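Local coordinates for hypothetical protein (Staphylococcus aureus subsp. aureus, PDB 1QYI), which is of unknown function but contains a HAD-hydrolase-like region, consistent with a hydrolase of the haloacid dehalogenase superfamily, at residues 67-71 and 72-76. Numbering follows the deposited sequence.
Sequences NKLKS and LGLNS
A Schellman motif closes helix 64-71, joining Leu69 and Lys70 of its last turn to Gly73 and Leu74. Gly73 leaves the helical path with a positive phi of 106°, a conformation glycine adopts readily. Two hydrogen bonds then reach back into the turn: Leu74 N to Leu69 O (2.7 Å) and Gly73 N to Lys70 O (3.0 Å). Next to the first of them the side chains of Leu69 and Leu74 touch at their bases, Leu69 CB lying 4.0 Å from Leu74 CB. Ser71 turns its OG between its own backbone N and carbonyl carbon (chi1 78°), where it donates a hydrogen bond to Lys68 O (2.9 Å); the same oxygen takes a weak bond from Leu72 N. Alongside, the aliphatic part of Lys68 lies obliquely over Leu72, Lys68 CD 3.5 Å from Leu72 CD1. Lys70, bent along its chain, crosses Asn75 at about a right angle in van der Waals contact, Lys70 CE 3.3 Å from Asn75 ND2. Ser76 then occupies the N-cap position of helix 77-93, whose Met80 meets Leu69, while Leu72 and Leu74 pack on Ile147 of helix 144-158 and Leu137 of helix 134-137 touches Lys68, Leu69 and Leu72.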
loop_
_atom_site.group_PDB
_atom_site.type_symbol
_atom_site.label_atom_id
_atom_site.label_comp_id
_atom_site.label_asym_id
_atom_site.label_seq_id
_atom_site.Cartn_x
_atom_site.Cartn_y
_atom_site.Cartn_z
ATOM N N ASN A 67 -5.358 -9.290 -8.524
ATOM C CA ASN A 67 -6.697 -9.335 -7.944
ATOM C C ASN A 67 -6.979 -10.643 -7.211
ATOM O O ASN A 67 -7.814 -10.684 -6.303
ATOM C CB ASN A 67 -7.755 -9.124 -9.028
ATOM C CG ASN A 67 -7.740 -7.719 -9.583
ATOM O OD1 ASN A 67 -7.795 -6.745 -8.830
ATOM N ND2 ASN A 67 -7.665 -7.600 -10.906
ATOM N N LYS A 68 -6.290 -11.712 -7.607
ATOM C CA LYS A 68 -6.468 -13.012 -6.971
ATOM C C LYS A 68 -5.892 -12.951 -5.557
ATOM O O LYS A 68 -6.487 -13.470 -4.617
ATOM C CB LYS A 68 -5.752 -14.111 -7.770
ATOM C CG LYS A 68 -6.432 -15.492 -7.749
ATOM C CD LYS A 68 -6.838 -15.950 -6.345
ATOM C CE LYS A 68 -7.382 -17.386 -6.338
ATOM N NZ LYS A 68 -8.577 -17.580 -7.212
ATOM N N LEU A 69 -4.731 -12.311 -5.417
ATOM C CA LEU A 69 -4.069 -12.178 -4.123
ATOM C C LEU A 69 -4.943 -11.384 -3.167
ATOM O O LEU A 69 -4.889 -11.585 -1.953
ATOM C CB LEU A 69 -2.721 -11.476 -4.290
ATOM C CG LEU A 69 -1.726 -12.123 -5.261
ATOM C CD1 LEU A 69 -0.551 -11.182 -5.468
ATOM C CD2 LEU A 69 -1.255 -13.460 -4.720
ATOM N N LYS A 70 -5.745 -10.476 -3.712
ATOM C CA LYS A 70 -6.639 -9.672 -2.889
ATOM C C LYS A 70 -7.754 -10.561 -2.346
ATOM O O LYS A 70 -7.991 -10.607 -1.142
ATOM C CB LYS A 70 -7.235 -8.527 -3.713
ATOM C CG LYS A 70 -6.195 -7.641 -4.357
ATOM C CD LYS A 70 -5.452 -6.797 -3.335
ATOM C CE LYS A 70 -6.145 -5.453 -3.138
ATOM N NZ LYS A 70 -6.082 -4.623 -4.384
ATOM N N SER A 71 -8.426 -11.279 -3.234
ATOM C CA SER A 71 -9.518 -12.151 -2.817
ATOM C C SER A 71 -9.083 -13.244 -1.835
ATOM O O SER A 71 -9.925 -13.864 -1.188
ATOM C CB SER A 71 -10.171 -12.809 -4.037
ATOM O OG SER A 71 -9.400 -13.894 -4.533
ATOM N N LEU A 72 -7.776 -13.484 -1.724
ATOM C CA LEU A 72 -7.275 -14.518 -0.815
ATOM C C LEU A 72 -6.801 -13.970 0.533
ATOM O O LEU A 72 -6.450 -14.730 1.442
ATOM C CB LEU A 72 -6.145 -15.316 -1.485
ATOM C CG LEU A 72 -6.535 -16.094 -2.753
ATOM C CD1 LEU A 72 -5.335 -16.867 -3.298
ATOM C CD2 LEU A 72 -7.677 -17.043 -2.433
ATOM N N GLY A 73 -6.798 -12.647 0.661
ATOM C CA GLY A 73 -6.379 -12.025 1.906
ATOM C C GLY A 73 -5.006 -11.372 1.881
ATOM O O GLY A 73 -4.505 -10.937 2.922
ATOM N N LEU A 74 -4.389 -11.300 0.705
ATOM C CA LEU A 74 -3.067 -10.683 0.584
ATOM C C LEU A 74 -3.173 -9.281 0.019
ATOM O O LEU A 74 -3.101 -9.084 -1.197
ATOM C CB LEU A 74 -2.147 -11.509 -0.316
ATOM C CG LEU A 74 -1.138 -12.440 0.348
ATOM C CD1 LEU A 74 -0.044 -12.743 -0.666
ATOM C CD2 LEU A 74 -0.538 -11.794 1.582
ATOM N N ASN A 75 -3.330 -8.309 0.908
ATOM C CA ASN A 75 -3.464 -6.924 0.493
ATOM C C ASN A 75 -2.214 -6.085 0.737
ATOM O O ASN A 75 -2.194 -4.889 0.435
ATOM C CB ASN A 75 -4.669 -6.297 1.185
ATOM C CG ASN A 75 -5.952 -7.055 0.900
ATOM O OD1 ASN A 75 -6.217 -8.094 1.505
ATOM N ND2 ASN A 75 -6.742 -6.553 -0.050
ATOM N N SER A 76 -1.170 -6.710 1.274
ATOM C CA SER A 76 0.087 -6.005 1.499
ATOM C C SER A 76 0.909 -6.128 0.223
ATOM O O SER A 76 1.084 -7.232 -0.279
ATOM C CB SER A 76 0.860 -6.625 2.662
ATOM O OG SER A 76 2.113 -5.961 2.837
#